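Local coordinates for protein acyl-homoserine-lactone synthase (PDB 1RO5) that makes the quorum-sensing signal N-(3-oxododecanoyl)homoserine lactone from S-adenosyl-L-methionine and an acyl-carrier-protein-bound fatty acyl chain, at residues P77-N82 and E101-A106. Residues are numbered along the deposited sequence; the frame is centred on the assembly and turned at random.
Sequences PYMLKN and ELSRFA
The Y78 ring meets E101 at its edge: CD1 of Y78 lies 3.5 Å from E101 CD, close to the ring plane, with ring and carboxylate planes 77° apart. CB of K81 sits over one ring face, toward its rim, and the phenol OH is hydrogen-bonded to the carbonyl of P94. The other flat group, the guanidinium of R104, receives the end of M79 over one face, CE standing 3.5 Å from R104 NH1. A bend at chi3 turns this methyl onto the guanidinium, while SD packs 3.5 Å from CB of S103.

The polar evidence centres on the E101 carboxylate, buried with its two oxygens turned to the start of helix 79-82. The M79 N-H reaches OE1 of E101 at 2.8 Å on the syn side, out of the carboxylate plane. Its N-H...O angle is 153°. L80 N gives E101 OE2 a weak hydrogen bond, 2.9 Å long and bent to 124°. E101 CG is anti to the backbone N, and the chain extends from there to both amides. Two successive backbone N-H groups thus fix the position of the carboxylate.

Beyond M79, S103 OG is hydrogen-bonded to R70 of the adjoining strand 64-73, and R104 forms a salt bridge with E45 and donates NH2 to the carbonyl of W36. At the helix start, Y78 occupies the N-cap position, and its N-H bonds to N82 OD1 at 3.2 Å. This is a carboxylate from strand 99-107 accepting the first two backbone N-H groups of the short helix 79-82, within the alpha-beta-alpha sandwich of an autoinducer synthase.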
ATOM      1  N   PRO A  77       1.401   7.908  13.881  1.00 36.90           N
ATOM      2  CA  PRO A  77       1.922   6.551  14.044  1.00 35.49           C
ATOM      3  C   PRO A  77       1.713   5.726  12.733  1.00 34.44           C
ATOM      4  O   PRO A  77       0.699   5.964  12.061  1.00 32.13           O
ATOM      5  CB  PRO A  77       1.056   5.967  15.194  1.00 35.87           C
ATOM      6  CG  PRO A  77       0.433   7.190  15.835  1.00 34.71           C
ATOM      7  CD  PRO A  77       0.202   8.177  14.703  1.00 35.44           C
ATOM      8  N   TYR A  78       2.667   4.842  12.386  1.00 30.77           N
ATOM      9  CA  TYR A  78       2.552   4.019  11.204  1.00 30.84           C
ATOM     10  C   TYR A  78       3.277   2.710  11.438  1.00 30.09           C
ATOM     11  O   TYR A  78       4.011   2.606  12.420  1.00 29.87           O
ATOM     12  CB  TYR A  78       3.001   4.794   9.937  1.00 32.80           C
ATOM     13  CG  TYR A  78       4.436   5.208   9.913  1.00 29.40           C
ATOM     14  CD1 TYR A  78       5.365   4.457   9.245  1.00 29.25           C
ATOM     15  CD2 TYR A  78       4.851   6.363  10.590  1.00 33.78           C
ATOM     16  CE1 TYR A  78       6.662   4.820   9.187  1.00 30.06           C
ATOM     17  CE2 TYR A  78       6.188   6.761  10.556  1.00 28.84           C
ATOM     18  CZ  TYR A  78       7.062   5.975   9.780  1.00 30.82           C
ATOM     19  OH  TYR A  78       8.417   6.295   9.731  1.00 33.60           O
ATOM     20  N   MET A  79       2.993   1.665  10.637  1.00 30.18           N
ATOM     21  CA  MET A  79       3.339   0.277  11.031  1.00 30.26           C
ATOM     22  C   MET A  79       4.897   0.132  11.024  1.00 32.22           C
ATOM     23  O   MET A  79       5.443  -0.605  11.841  1.00 33.88           O
ATOM     24  CB  MET A  79       2.760  -0.766  10.050  1.00 30.87           C
ATOM     25  CG  MET A  79       1.229  -0.687   9.888  1.00 32.76           C
ATOM     26  SD  MET A  79       0.465  -2.081   9.106  1.00 32.07           S
ATOM     27  CE  MET A  79       0.516  -3.287  10.644  1.00 30.27           C
ATOM     28  N   LEU A  80       5.640   0.853  10.179  1.00 32.40           N
ATOM     29  CA  LEU A  80       7.100   0.579  10.102  1.00 36.70           C
ATOM     30  C   LEU A  80       7.696   1.072  11.452  1.00 35.84           C
ATOM     31  O   LEU A  80       8.541   0.415  12.027  1.00 34.67           O
ATOM     32  CB  LEU A  80       7.776   1.375   8.992  1.00 35.18           C
ATOM     33  CG  LEU A  80       9.158   1.066   8.509  1.00 36.07           C
ATOM     34  CD1 LEU A  80       9.841   2.037   7.613  1.00 29.40           C
ATOM     35  CD2 LEU A  80      10.006   0.024   9.177  1.00 35.97           C
ATOM     36  N   LYS A  81       7.191   2.200  11.918  1.00 36.68           N
ATOM     37  CA  LYS A  81       7.729   2.871  13.104  1.00 37.76           C
ATOM     38  C   LYS A  81       7.206   2.191  14.330  1.00 37.89           C
ATOM     39  O   LYS A  81       7.966   2.026  15.299  1.00 37.82           O
ATOM     40  CB  LYS A  81       7.337   4.347  13.141  1.00 39.47           C
ATOM     41  CG  LYS A  81       7.920   5.141  14.329  1.00 40.97           C
ATOM     42  CD  LYS A  81       7.305   6.486  14.788  1.00 48.26           C
ATOM     43  CE  LYS A  81       7.775   7.738  14.100  1.00 57.22           C
ATOM     44  NZ  LYS A  81       6.525   8.643  13.739  1.00 61.98           N
ATOM     45  N   ASN A  82       5.928   1.754  14.322  1.00 37.60           N
ATOM     46  CA  ASN A  82       5.367   1.338  15.592  1.00 36.85           C
ATOM     47  C   ASN A  82       4.996  -0.095  15.677  1.00 38.75           C
ATOM     48  O   ASN A  82       4.526  -0.462  16.725  1.00 41.19           O
ATOM     49  CB  ASN A  82       4.155   2.201  15.943  1.00 36.87           C
ATOM     50  CG  ASN A  82       4.507   3.671  16.072  1.00 38.25           C
ATOM     51  OD1 ASN A  82       4.220   4.515  15.183  1.00 39.55           O
ATOM     52  ND2 ASN A  82       5.207   3.982  17.119  1.00 41.23           N
ATOM     53  N   GLU A 101       3.366   6.218   4.485  1.00 32.70           N
ATOM     54  CA  GLU A 101       3.563   4.815   4.568  1.00 33.32           C
ATOM     55  C   GLU A 101       2.424   4.058   3.925  1.00 31.96           C
ATOM     56  O   GLU A 101       1.240   4.482   4.030  1.00 28.90           O
ATOM     57  CB  GLU A 101       3.612   4.370   6.050  1.00 33.55           C
ATOM     58  CG  GLU A 101       3.920   2.867   6.063  1.00 35.80           C
ATOM     59  CD  GLU A 101       3.548   2.092   7.334  1.00 32.69           C
ATOM     60  OE1 GLU A 101       2.510   2.351   7.947  1.00 32.62           O
ATOM     61  OE2 GLU A 101       4.264   1.176   7.634  1.00 29.93           O
ATOM     62  N   LEU A 102       2.783   3.000   3.179  1.00 31.93           N
ATOM     63  CA  LEU A 102       1.814   2.088   2.626  1.00 30.42           C
ATOM     64  C   LEU A 102       1.807   0.830   3.500  1.00 31.25           C
ATOM     65  O   LEU A 102       2.888   0.339   3.955  1.00 27.80           O
ATOM     66  CB  LEU A 102       2.165   1.681   1.211  1.00 31.56           C
ATOM     67  CG  LEU A 102       2.518   2.772   0.222  1.00 36.99           C
ATOM     68  CD1 LEU A 102       2.838   2.109  -1.048  1.00 37.21           C
ATOM     69  CD2 LEU A 102       1.291   3.712   0.100  1.00 38.02           C
ATOM     70  N   SER A 103       0.607   0.218   3.606  1.00 30.74           N
ATOM     71  CA  SER A 103       0.454  -0.989   4.365  1.00 29.85           C
ATOM     72  C   SER A 103      -0.725  -1.780   3.936  1.00 30.30           C
ATOM     73  O   SER A 103      -1.562  -1.285   3.208  1.00 33.14           O
ATOM     74  CB  SER A 103       0.393  -0.650   5.890  1.00 29.26           C
ATOM     75  OG  SER A 103      -0.743   0.098   6.253  1.00 27.16           O
ATOM     76  N   ARG A 104      -0.840  -3.033   4.360  1.00 30.35           N
ATOM     77  CA  ARG A 104      -2.077  -3.804   4.055  1.00 30.02           C
ATOM     78  C   ARG A 104      -2.413  -3.933   2.574  1.00 32.46           C
ATOM     79  O   ARG A 104      -3.561  -3.737   2.195  1.00 31.52           O
ATOM     80  CB  ARG A 104      -3.290  -3.274   4.857  1.00 29.67           C
ATOM     81  CG  ARG A 104      -3.135  -3.345   6.388  1.00 29.78           C
ATOM     82  CD  ARG A 104      -2.929  -4.798   6.788  1.00 31.63           C
ATOM     83  NE  ARG A 104      -3.009  -5.106   8.220  1.00 33.61           N
ATOM     84  CZ  ARG A 104      -1.987  -5.584   8.984  1.00 35.95           C
ATOM     85  NH1 ARG A 104      -0.737  -5.821   8.518  1.00 32.50           N
ATOM     86  NH2 ARG A 104      -2.222  -5.878  10.226  1.00 30.58           N
ATOM     87  N   PHE A 105      -1.444  -4.330   1.730  1.00 33.89           N
ATOM     88  CA  PHE A 105      -1.709  -4.627   0.329  1.00 35.59           C
ATOM     89  C   PHE A 105      -2.508  -5.828   0.257  1.00 35.10           C
ATOM     90  O   PHE A 105      -2.047  -6.850   0.605  1.00 38.95           O
ATOM     91  CB  PHE A 105      -0.493  -4.858  -0.645  0.50 35.22           C
ATOM     92  CG  PHE A 105       0.670  -3.967  -0.433  0.50 29.96           C
ATOM     93  CD1 PHE A 105       0.569  -2.857   0.396  0.50 32.18           C
ATOM     94  CD2 PHE A 105       1.904  -4.318  -0.949  0.50 28.02           C
ATOM     95  CE1 PHE A 105       1.707  -2.044   0.700  0.50 30.45           C
ATOM     96  CE2 PHE A 105       3.028  -3.493  -0.694  0.50 30.89           C
ATOM     97  CZ  PHE A 105       2.885  -2.340   0.150  0.50 26.74           C
ATOM     98  N   ALA A 106      -3.689  -5.770  -0.277  1.00 34.25           N
ATOM     99  CA  ALA A 106      -4.527  -6.930  -0.304  1.00 34.56           C
ATOM    100  C   ALA A 106      -5.195  -6.969  -1.690  1.00 37.32           C
ATOM    101  O   ALA A 106      -5.888  -6.020  -2.063  1.00 34.10           O
ATOM    102  CB  ALA A 106      -5.660  -6.841   0.868  1.00 33.73           C
TER